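Local coordinates for rutinosidase (Aspergillus niger, PDB 6I1A), which hydrolyses beta-glycosides as a member of glycoside hydrolase family 5, releasing rutinose from rutin and related flavonoid glycosides, at residues V25-W30 with D81-G86; E32-I37 with D135-P140; R92-Y97 with S336-K341. One frame throughout, in Å; residues are numbered along the deposited sequence.

Interaction 1 of 3, residues V25-W30 with D81-G86. With EDO (1,2-ethanediol), chain L.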
loop_
_atom_site.group_PDB
_atom_site.type_symbol
_atom_site.label_atom_id
_atom_site.label_comp_id
_atom_site.label_asym_id
_atom_site.label_seq_id
_atom_site.Cartn_x
_atom_site.Cartn_y
_atom_site.Cartn_z
ATOM N N VAL A 25 -12.193 -6.449 -22.538
ATOM C CA VAL A 25 -12.436 -5.028 -22.301
ATOM C C VAL A 25 -13.733 -4.834 -21.506
ATOM O O VAL A 25 -14.695 -5.616 -21.667
ATOM C CB VAL A 25 -12.432 -4.289 -23.661
ATOM C CG1 VAL A 25 -13.666 -4.565 -24.494
ATOM C CG2 VAL A 25 -12.212 -2.813 -23.469
ATOM N N ASN A 26 -13.765 -3.735 -20.777
ATOM C CA ASN A 26 -15.014 -3.223 -20.200
ATOM C C ASN A 26 -15.750 -2.398 -21.222
ATOM O O ASN A 26 -15.132 -1.664 -22.004
ATOM C CB ASN A 26 -14.763 -2.337 -19.000
ATOM C CG ASN A 26 -14.356 -3.154 -17.786
ATOM O OD1 ASN A 26 -15.258 -3.586 -17.041
ATOM N ND2 ASN A 26 -13.061 -3.441 -17.617
ATOM N N LEU A 27 -17.073 -2.539 -21.241
ATOM C CA LEU A 27 -17.954 -1.618 -21.981
ATOM C C LEU A 27 -18.476 -0.605 -20.966
ATOM O O LEU A 27 -19.717 -0.495 -20.738
ATOM C CB LEU A 27 -19.038 -2.394 -22.726
ATOM C CG LEU A 27 -18.616 -3.462 -23.696
ATOM C CD1 LEU A 27 -19.808 -4.089 -24.393
ATOM C CD2 LEU A 27 -17.614 -2.954 -24.733
ATOM N N GLY A 28 -17.596 0.129 -20.306
ATOM C CA GLY A 28 -17.981 1.107 -19.314
ATOM C C GLY A 28 -18.527 2.379 -19.913
ATOM O O GLY A 28 -18.325 2.663 -21.092
ATOM N N GLY A 29 -19.216 3.189 -19.115
ATOM C CA GLY A 29 -19.726 4.468 -19.572
ATOM C C GLY A 29 -20.844 4.328 -20.563
ATOM O O GLY A 29 -21.217 5.326 -21.191
ATOM N N TRP A 30 -21.418 3.144 -20.671
ATOM C CA TRP A 30 -22.446 2.805 -21.699
ATOM C C TRP A 30 -23.801 2.674 -21.011
ATOM O O TRP A 30 -24.695 3.525 -21.236
ATOM C CB TRP A 30 -22.050 1.565 -22.451
ATOM C CG TRP A 30 -23.074 1.063 -23.426
ATOM C CD1 TRP A 30 -23.902 1.796 -24.253
ATOM C CD2 TRP A 30 -23.354 -0.309 -23.721
ATOM N NE1 TRP A 30 -24.678 0.964 -25.018
ATOM C CE2 TRP A 30 -24.365 -0.346 -24.715
ATOM C CE3 TRP A 30 -22.870 -1.522 -23.235
ATOM C CZ2 TRP A 30 -24.833 -1.555 -25.220
ATOM C CZ3 TRP A 30 -23.380 -2.687 -23.721
ATOM C CH2 TRP A 30 -24.326 -2.723 -24.720
ATOM N N ASP A 81 -16.840 -5.599 -33.545
ATOM C CA ASP A 81 -15.925 -6.015 -34.621
ATOM C C ASP A 81 -14.526 -5.436 -34.443
ATOM O O ASP A 81 -13.538 -6.184 -34.614
ATOM C CB ASP A 81 -16.499 -5.596 -35.973
ATOM C CG ASP A 81 -17.785 -6.311 -36.354
ATOM O OD1 ASP A 81 -18.003 -7.461 -35.923
ATOM O OD2 ASP A 81 -18.549 -5.716 -37.145
ATOM N N LYS A 82 -14.439 -4.183 -34.060
ATOM C CA LYS A 82 -13.097 -3.565 -33.852
ATOM C C LYS A 82 -12.368 -4.246 -32.691
ATOM O O LYS A 82 -11.177 -4.619 -32.775
ATOM C CB LYS A 82 -13.244 -2.099 -33.563
ATOM C CG LYS A 82 -11.880 -1.426 -33.438
ATOM C CD LYS A 82 -11.951 -0.019 -33.141
ATOM C CE LYS A 82 -12.840 0.818 -34.044
ATOM N NZ LYS A 82 -12.977 2.210 -33.531
ATOM N N LEU A 83 -13.089 -4.472 -31.589
ATOM C CA LEU A 83 -12.479 -5.164 -30.431
ATOM C C LEU A 83 -12.019 -6.562 -30.818
ATOM O O LEU A 83 -10.912 -6.989 -30.434
ATOM C CB LEU A 83 -13.532 -5.188 -29.311
ATOM C CG LEU A 83 -13.857 -3.831 -28.712
ATOM C CD1 LEU A 83 -15.105 -3.892 -27.849
ATOM C CD2 LEU A 83 -12.694 -3.261 -27.930
ATOM N N ALA A 84 -12.825 -7.339 -31.539
ATOM C CA ALA A 84 -12.455 -8.679 -31.991
ATOM C C ALA A 84 -11.183 -8.622 -32.857
ATOM O O ALA A 84 -10.303 -9.474 -32.721
ATOM C CB ALA A 84 -13.585 -9.300 -32.777
ATOM N N SER A 85 -11.087 -7.602 -33.689
ATOM C CA SER A 85 -9.924 -7.441 -34.613
ATOM C C SER A 85 -8.667 -7.223 -33.775
ATOM O O SER A 85 -7.564 -7.531 -34.289
ATOM C CB SER A 85 -10.154 -6.337 -35.645
ATOM O OG SER A 85 -9.869 -5.026 -35.138
ATOM N N GLY A 86 -8.788 -6.640 -32.585
ATOM C CA GLY A 86 -7.640 -6.458 -31.666
ATOM C C GLY A 86 -7.389 -7.660 -30.768
ATOM O O GLY A 86 -6.506 -7.542 -29.890
HETATM C C1 EDO L . -6.156 -8.193 -26.879
HETATM O O1 EDO L . -6.462 -6.926 -27.283
HETATM C C2 EDO L . -4.755 -8.579 -27.080
HETATM O O2 EDO L . -4.534 -9.859 -26.446
#
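Where V25 and L27 meet L83 no ring or amide takes part, and the flat groups stand aside: the indole of W30 packs on I75, Y116 and I120, while the amide of N26 is held by G302 and Y337, among others. The contact belongs to a TIM barrel, in its beta-alpha-beta crossover from strand 22-26 through helix 77-85 to the neighbouring parallel strand 90-95, and joins a strand to the helix layer outside it. L83 CG lies anti to its own carbonyl carbon (chi1 -68°), which sends both methyls at the strand. The CD1 methyl of L83 reaches L27 CD2 at 4.1 Å, the two side chains meeting at a slant. V25 is modelled in two conformers; in one, its CG1 rests on the fork of L83, 3.7 Å from CD1, and the side chains cross nearly at right angles. I364 of helix 360-365 also touches L83, and Y360 touches V25. At the helix end, the carbonyl O of K82 takes two donors, G86 N at 3.1 Å and S85 OG at 2.7 Å, the hydroxyl tilted 16° from the carbonyl plane.

Interaction 2 of 3, residues E32-I37 with D135-P140. With EDO (1,2-ethanediol), chain M; EDO (1,2-ethanediol), chain U.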
loop_
_atom_site.group_PDB
_atom_site.type_symbol
_atom_site.label_atom_id
_atom_site.label_comp_id
_atom_site.label_asym_id
_atom_site.label_seq_id
_atom_site.Cartn_x
_atom_site.Cartn_y
_atom_site.Cartn_z
ATOM N N GLU A 32 -23.900 2.541 -17.559
ATOM C CA GLU A 32 -23.709 3.320 -16.335
ATOM C C GLU A 32 -22.865 4.540 -16.701
ATOM O O GLU A 32 -21.914 4.338 -17.516
ATOM C CB GLU A 32 -23.048 2.462 -15.250
ATOM C CG GLU A 32 -21.730 1.765 -15.620
ATOM C CD GLU A 32 -20.462 2.573 -15.510
ATOM O OE1 GLU A 32 -19.573 2.355 -16.327
ATOM O OE2 GLU A 32 -20.341 3.355 -14.528
ATOM N N GLN A 33 -23.148 5.674 -16.120
ATOM C CA GLN A 33 -22.539 6.948 -16.633
ATOM C C GLN A 33 -21.566 7.479 -15.583
ATOM O O GLN A 33 -21.856 7.438 -14.380
ATOM C CB GLN A 33 -23.627 8.000 -16.908
ATOM C CG GLN A 33 -24.795 7.462 -17.733
ATOM C CD GLN A 33 -24.371 6.777 -18.991
ATOM O OE1 GLN A 33 -23.403 7.151 -19.694
ATOM N NE2 GLN A 33 -25.099 5.729 -19.368
ATOM N N GLU A 34 -20.435 8.051 -16.072
ATOM C CA GLU A 34 -19.454 8.689 -15.193
ATOM C C GLU A 34 -18.882 9.939 -15.902
ATOM O O GLU A 34 -18.643 9.865 -17.086
ATOM C CB GLU A 34 -18.288 7.732 -14.896
ATOM C CG GLU A 34 -18.746 6.408 -14.268
ATOM C CD GLU A 34 -17.619 5.408 -14.056
ATOM O OE1 GLU A 34 -16.477 5.880 -13.757
ATOM O OE2 GLU A 34 -17.848 4.221 -14.254
ATOM N N SER A 35 -18.606 10.945 -15.111
ATOM C CA SER A 35 -18.153 12.267 -15.629
ATOM C C SER A 35 -16.870 12.152 -16.440
ATOM O O SER A 35 -16.758 12.843 -17.455
ATOM C CB SER A 35 -17.990 13.230 -14.513
ATOM O OG SER A 35 -16.921 12.913 -13.637
ATOM N N THR A 36 -15.900 11.326 -16.059
ATOM C CA THR A 36 -14.584 11.333 -16.716
ATOM C C THR A 36 -14.596 10.663 -18.084
ATOM O O THR A 36 -13.667 10.865 -18.876
ATOM C CB THR A 36 -13.584 10.664 -15.775
ATOM O OG1 THR A 36 -14.084 9.375 -15.416
ATOM C CG2 THR A 36 -13.381 11.500 -14.544
ATOM N N ILE A 37 -15.547 9.762 -18.361
ATOM C CA ILE A 37 -15.437 8.895 -19.561
ATOM C C ILE A 37 -15.721 9.658 -20.867
ATOM O O ILE A 37 -15.157 9.359 -21.910
ATOM C CB ILE A 37 -16.378 7.676 -19.408
ATOM C CG1 ILE A 37 -15.853 6.865 -18.220
ATOM C CG2 ILE A 37 -16.425 6.889 -20.712
ATOM C CD1 ILE A 37 -16.746 5.672 -17.823
ATOM N N ASP A 135 -22.030 -7.383 -14.852
ATOM C CA ASP A 135 -21.686 -6.783 -13.564
ATOM C C ASP A 135 -22.806 -5.856 -13.109
ATOM O O ASP A 135 -23.151 -4.892 -13.823
ATOM C CB ASP A 135 -20.355 -6.050 -13.783
ATOM C CG ASP A 135 -20.066 -4.932 -12.815
ATOM O OD1 ASP A 135 -20.400 -4.984 -11.620
ATOM O OD2 ASP A 135 -19.366 -3.988 -13.304
ATOM N N THR A 136 -23.360 -6.097 -11.922
ATOM C CA THR A 136 -24.278 -5.156 -11.277
ATOM C C THR A 136 -23.434 -4.136 -10.510
ATOM O O THR A 136 -23.070 -4.407 -9.343
ATOM C CB THR A 136 -25.353 -5.877 -10.455
ATOM O OG1 THR A 136 -24.729 -6.729 -9.518
ATOM C CG2 THR A 136 -26.195 -6.727 -11.373
ATOM N N HIS A 137 -23.053 -3.055 -11.207
ATOM C CA HIS A 137 -22.030 -2.121 -10.730
ATOM C C HIS A 137 -22.491 -1.343 -9.512
ATOM O O HIS A 137 -21.678 -1.066 -8.607
ATOM C CB HIS A 137 -21.698 -1.184 -11.902
ATOM C CG HIS A 137 -20.279 -0.736 -11.984
ATOM N ND1 HIS A 137 -19.270 -1.633 -12.148
ATOM C CD2 HIS A 137 -19.753 0.516 -12.130
ATOM C CE1 HIS A 137 -18.152 -0.949 -12.306
ATOM N NE2 HIS A 137 -18.399 0.351 -12.306
ATOM N N SER A 138 -23.791 -1.041 -9.463
ATOM C CA SER A 138 -24.451 -0.439 -8.297
ATOM C C SER A 138 -25.464 -1.426 -7.719
ATOM O O SER A 138 -25.994 -2.252 -8.470
ATOM C CB SER A 138 -25.159 0.859 -8.658
ATOM O OG SER A 138 -25.866 0.754 -9.884
ATOM N N LEU A 139 -25.761 -1.249 -6.446
ATOM C CA LEU A 139 -26.885 -1.994 -5.795
ATOM C C LEU A 139 -27.699 -0.981 -5.007
ATOM O O LEU A 139 -27.227 0.089 -4.629
ATOM C CB LEU A 139 -26.377 -3.090 -4.865
ATOM C CG LEU A 139 -25.625 -4.235 -5.534
ATOM C CD1 LEU A 139 -25.043 -5.170 -4.484
ATOM C CD2 LEU A 139 -26.532 -4.977 -6.526
ATOM N N PRO A 140 -29.001 -1.300 -4.770
ATOM C CA PRO A 140 -29.883 -0.410 -4.048
ATOM C C PRO A 140 -29.300 0.072 -2.726
ATOM O O PRO A 140 -28.777 -0.717 -1.930
ATOM C CB PRO A 140 -31.165 -1.254 -3.871
ATOM C CG PRO A 140 -31.156 -2.161 -5.104
ATOM C CD PRO A 140 -29.690 -2.505 -5.265
HETATM C C1 EDO M . -16.296 16.304 -17.268
HETATM O O1 EDO M . -16.054 17.106 -18.421
HETATM C C2 EDO M . -15.137 15.393 -17.058
HETATM O O2 EDO M . -14.737 14.608 -18.155
HETATM C C1 EDO U . -10.538 7.701 -13.906
HETATM O O1 EDO U . -10.561 9.090 -13.583
HETATM C C2 EDO U . -10.957 7.380 -15.324
HETATM O O2 EDO U . -12.396 7.323 -15.541
HETATM O O HOH W 1 -16.451 2.321 -12.937
#
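E32 reaches H137 above the C-terminal ends of the strands of the TIM barrel, the side on which enzymes of this fold carry their active site. From CB, the E32 chain leaves with CG lodged between its backbone N and carbonyl carbon, then bends at chi2 (83°), and this bend brings the carboxylate round to the histidine; on the way the side chain packs on P94. The carboxyl carbon CD of E32 comes to 4.0 Å from H137 CD2. Beyond it the two oxygens part company. OE1 accepts the backbone N-H of G29, which ties E32 to the loop that follows strand 22-26. OE2 lies 3.8 Å from H137 CD2, approaching the imidazole obliquely with the carboxylate and ring planes 53° apart. The same OE2 is 2.7 Å from OE2 of E34; the two acids sit side by side next to the histidine, and both touch W338.

Both nitrogens of H137 have polar partners. Its ND1 donates to D135 OD2 at 2.6 Å, a short but bent bond (139° at the hydrogen) that meets the carboxylate on its syn side, with the acceptor lifted out of the ring plane; P94 and N193 pack against the ring. D135 has a further, long and weak ion pair with R92. T136, between the two partners, is the centre of an inverse gamma turn that ends strand 131-136. On the far nitrogen a water bridges the segments: it lies in the imidazole plane, 2.8 Å from H137 NE2, and donates to E34 OE2 at 2.7 Å.

Interaction 3 of 3, residues R92-Y97 with S336-K341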
loop_
_atom_site.group_PDB
_atom_site.type_symbol
_atom_site.label_atom_id
_atom_site.label_comp_id
_atom_site.label_asym_id
_atom_site.label_seq_id
_atom_site.Cartn_x
_atom_site.Cartn_y
_atom_site.Cartn_z
ATOM N N ARG A 92 -16.622 -7.373 -20.343
ATOM C CA ARG A 92 -17.191 -7.102 -19.010
ATOM C C ARG A 92 -18.129 -5.938 -19.173
ATOM O O ARG A 92 -17.742 -4.874 -19.737
ATOM C CB ARG A 92 -16.106 -6.786 -18.003
ATOM C CG ARG A 92 -16.660 -6.427 -16.630
ATOM C CD ARG A 92 -15.611 -6.474 -15.552
ATOM N NE ARG A 92 -16.041 -6.186 -14.193
ATOM C CZ ARG A 92 -16.022 -5.010 -13.579
ATOM N NH1 ARG A 92 -15.648 -3.891 -14.209
ATOM N NH2 ARG A 92 -16.327 -4.970 -12.276
ATOM N N ILE A 93 -19.388 -6.079 -18.765
ATOM C CA ILE A 93 -20.447 -5.111 -19.018
ATOM C C ILE A 93 -21.026 -4.576 -17.722
ATOM O O ILE A 93 -21.901 -5.230 -17.097
ATOM C CB ILE A 93 -21.542 -5.651 -19.968
ATOM C CG1 ILE A 93 -20.962 -6.337 -21.195
ATOM C CG2 ILE A 93 -22.468 -4.513 -20.296
ATOM C CD1 ILE A 93 -21.963 -6.866 -22.182
ATOM N N PRO A 94 -20.567 -3.412 -17.243
ATOM C CA PRO A 94 -21.115 -2.769 -16.058
ATOM C C PRO A 94 -22.528 -2.261 -16.348
ATOM O O PRO A 94 -22.772 -1.598 -17.354
ATOM C CB PRO A 94 -20.152 -1.604 -15.771
ATOM C CG PRO A 94 -18.891 -2.031 -16.451
ATOM C CD PRO A 94 -19.339 -2.731 -17.716
ATOM N N THR A 95 -23.445 -2.581 -15.435
ATOM C CA THR A 95 -24.838 -2.127 -15.502
ATOM C C THR A 95 -25.191 -1.455 -14.179
ATOM O O THR A 95 -24.622 -1.789 -13.109
ATOM C CB THR A 95 -25.774 -3.299 -15.783
ATOM O OG1 THR A 95 -25.834 -4.252 -14.701
ATOM C CG2 THR A 95 -25.434 -4.053 -17.046
ATOM N N THR A 96 -26.162 -0.536 -14.215
ATOM C CA THR A 96 -26.768 -0.080 -12.951
ATOM C C THR A 96 -27.802 -1.124 -12.506
ATOM O O THR A 96 -28.342 -1.855 -13.333
ATOM C CB THR A 96 -27.422 1.283 -13.044
ATOM O OG1 THR A 96 -28.621 1.143 -13.827
ATOM C CG2 THR A 96 -26.506 2.316 -13.680
ATOM N N TYR A 97 -28.122 -1.118 -11.235
ATOM C CA TYR A 97 -29.192 -2.054 -10.766
ATOM C C TYR A 97 -30.509 -1.691 -11.451
ATOM O O TYR A 97 -31.399 -2.554 -11.514
ATOM C CB TYR A 97 -29.354 -2.096 -9.245
ATOM C CG TYR A 97 -29.763 -0.812 -8.608
ATOM C CD1 TYR A 97 -31.089 -0.376 -8.683
ATOM C CD2 TYR A 97 -28.846 0.023 -7.971
ATOM C CE1 TYR A 97 -31.492 0.794 -8.098
ATOM C CE2 TYR A 97 -29.253 1.227 -7.407
ATOM C CZ TYR A 97 -30.594 1.604 -7.457
ATOM O OH TYR A 97 -30.988 2.811 -6.934
ATOM N N SER A 336 -9.401 -7.464 -18.137
ATOM C CA SER A 336 -10.262 -6.633 -18.995
ATOM C C SER A 336 -9.981 -5.166 -18.731
ATOM O O SER A 336 -10.084 -4.675 -17.612
ATOM C CB SER A 336 -11.774 -6.933 -18.896
ATOM O OG SER A 336 -12.250 -7.040 -17.588
ATOM N N TYR A 337 -9.582 -4.446 -19.781
ATOM C CA TYR A 337 -9.137 -3.048 -19.693
ATOM C C TYR A 337 -10.320 -2.134 -19.481
ATOM O O TYR A 337 -11.416 -2.357 -20.020
ATOM C CB TYR A 337 -8.428 -2.681 -21.010
ATOM C CG TYR A 337 -7.529 -1.487 -20.890
ATOM C CD1 TYR A 337 -6.232 -1.645 -20.478
ATOM C CD2 TYR A 337 -7.976 -0.209 -21.148
ATOM C CE1 TYR A 337 -5.386 -0.567 -20.356
ATOM C CE2 TYR A 337 -7.144 0.909 -20.960
ATOM C CZ TYR A 337 -5.852 0.708 -20.543
ATOM O OH TYR A 337 -5.011 1.785 -20.361
ATOM N N TRP A 338 -10.098 -1.068 -18.725
ATOM C CA TRP A 338 -11.076 0.029 -18.565
ATOM C C TRP A 338 -10.585 1.145 -19.478
ATOM O O TRP A 338 -9.620 1.804 -19.087
ATOM C CB TRP A 338 -11.204 0.519 -17.124
ATOM C CG TRP A 338 -12.366 1.450 -16.948
ATOM C CD1 TRP A 338 -12.452 2.793 -17.161
ATOM C CD2 TRP A 338 -13.704 1.013 -16.615
ATOM N NE1 TRP A 338 -13.732 3.229 -16.925
ATOM C CE2 TRP A 338 -14.516 2.150 -16.601
ATOM C CE3 TRP A 338 -14.275 -0.222 -16.255
ATOM C CZ2 TRP A 338 -15.872 2.121 -16.253
ATOM C CZ3 TRP A 338 -15.611 -0.257 -15.945
ATOM C CH2 TRP A 338 -16.391 0.883 -15.936
ATOM N N THR A 339 -11.214 1.415 -20.617
ATOM C CA THR A 339 -12.483 0.880 -21.128
ATOM C C THR A 339 -12.463 0.912 -22.643
ATOM O O THR A 339 -11.506 1.478 -23.272
ATOM C CB THR A 339 -13.618 1.686 -20.506
ATOM O OG1 THR A 339 -14.884 1.154 -20.922
ATOM C CG2 THR A 339 -13.590 3.163 -20.843
ATOM N N ALA A 340 -13.464 0.337 -23.308
ATOM C CA ALA A 340 -13.470 0.233 -24.771
ATOM C C ALA A 340 -13.428 1.616 -25.427
ATOM O O ALA A 340 -12.603 1.781 -26.386
ATOM C CB ALA A 340 -14.724 -0.493 -25.202
ATOM N N LYS A 341 -14.248 2.534 -24.988
ATOM C CA LYS A 341 -14.455 3.825 -25.667
ATOM C C LYS A 341 -14.425 4.906 -24.614
ATOM O O LYS A 341 -15.239 4.904 -23.713
ATOM C CB LYS A 341 -15.803 3.751 -26.390
ATOM C CG LYS A 341 -15.885 4.464 -27.706
ATOM C CD LYS A 341 -16.945 3.779 -28.523
ATOM C CE LYS A 341 -17.064 4.376 -29.869
ATOM N NZ LYS A 341 -18.430 4.192 -30.362
#
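R92 NH1, which comes edgewise to the indole of W338, is gripped by two groups: a salt bridge to E303 OE2 and a hydrogen bond to N26 OD1. The other guanidinium nitrogens are held as well, NE by a salt bridge to E190, and NH2 by a salt bridge to D264 and a hydrogen bond to N193, so the group can hardly turn. With CG anti to the backbone N (chi1 177°) and the chain straight from CG to NE, R92 extends to these partners. W338 CZ3 lies 4.0 Å from R92 NH1, each near the plane of the other group, an edge-to-edge contact and no cation-pi stack; the planes are 65° apart.

P94, two residues on along the strand, brings its CG to 3.8 Å from CZ3 and 3.9 Å from CH2 of W338, approaching the indole obliquely. R92 and P94 thus point to the same side of strand 90-95, the interior of the TIM barrel, where they meet residues 336-341, although strand 22-26 lies between strands 90-95 and 334-337 in sheet order. S336 OG packs on the aliphatic part of the arginine, 3.9 Å from R92 CB and 4.0 Å from R92 CD, while its polar partner is the carbonyl O of G302. The peptide between W338 and T339 is cis, a non-prolyl cis bond of the kind known after the last barrel strand in family 5 and related glycosidases. T339 CB lies 3.7 Å above one face of the W338 ring, offset toward the rim.

In the fold
Interactions 1 and 3 share the barrel sheet, their centres about 9 Å apart: strand 22-26 lies between strands 90-95 and 334-337, with N26 N 2.8 Å from Y337 O and L27 N 2.9 Å from R92 O. Interaction 2 is joined to interaction 3, their centres also about 9 Å apart, through H137 N, 2.8 Å from T95 O. Interactions 1 and 2 are further apart, about 17 Å between centres, yet touch where I37 CD1 packs 3.7 Å from G29 CA. Interaction 1 faces the outer helices, whereas interactions 2 and 3 line the barrel interior and its C-terminal mouth, where a family 5 active site is expected; a 1,2-ethanediol, probably from the crystallisation liquor, lies about 5 Å from the W338 side chain.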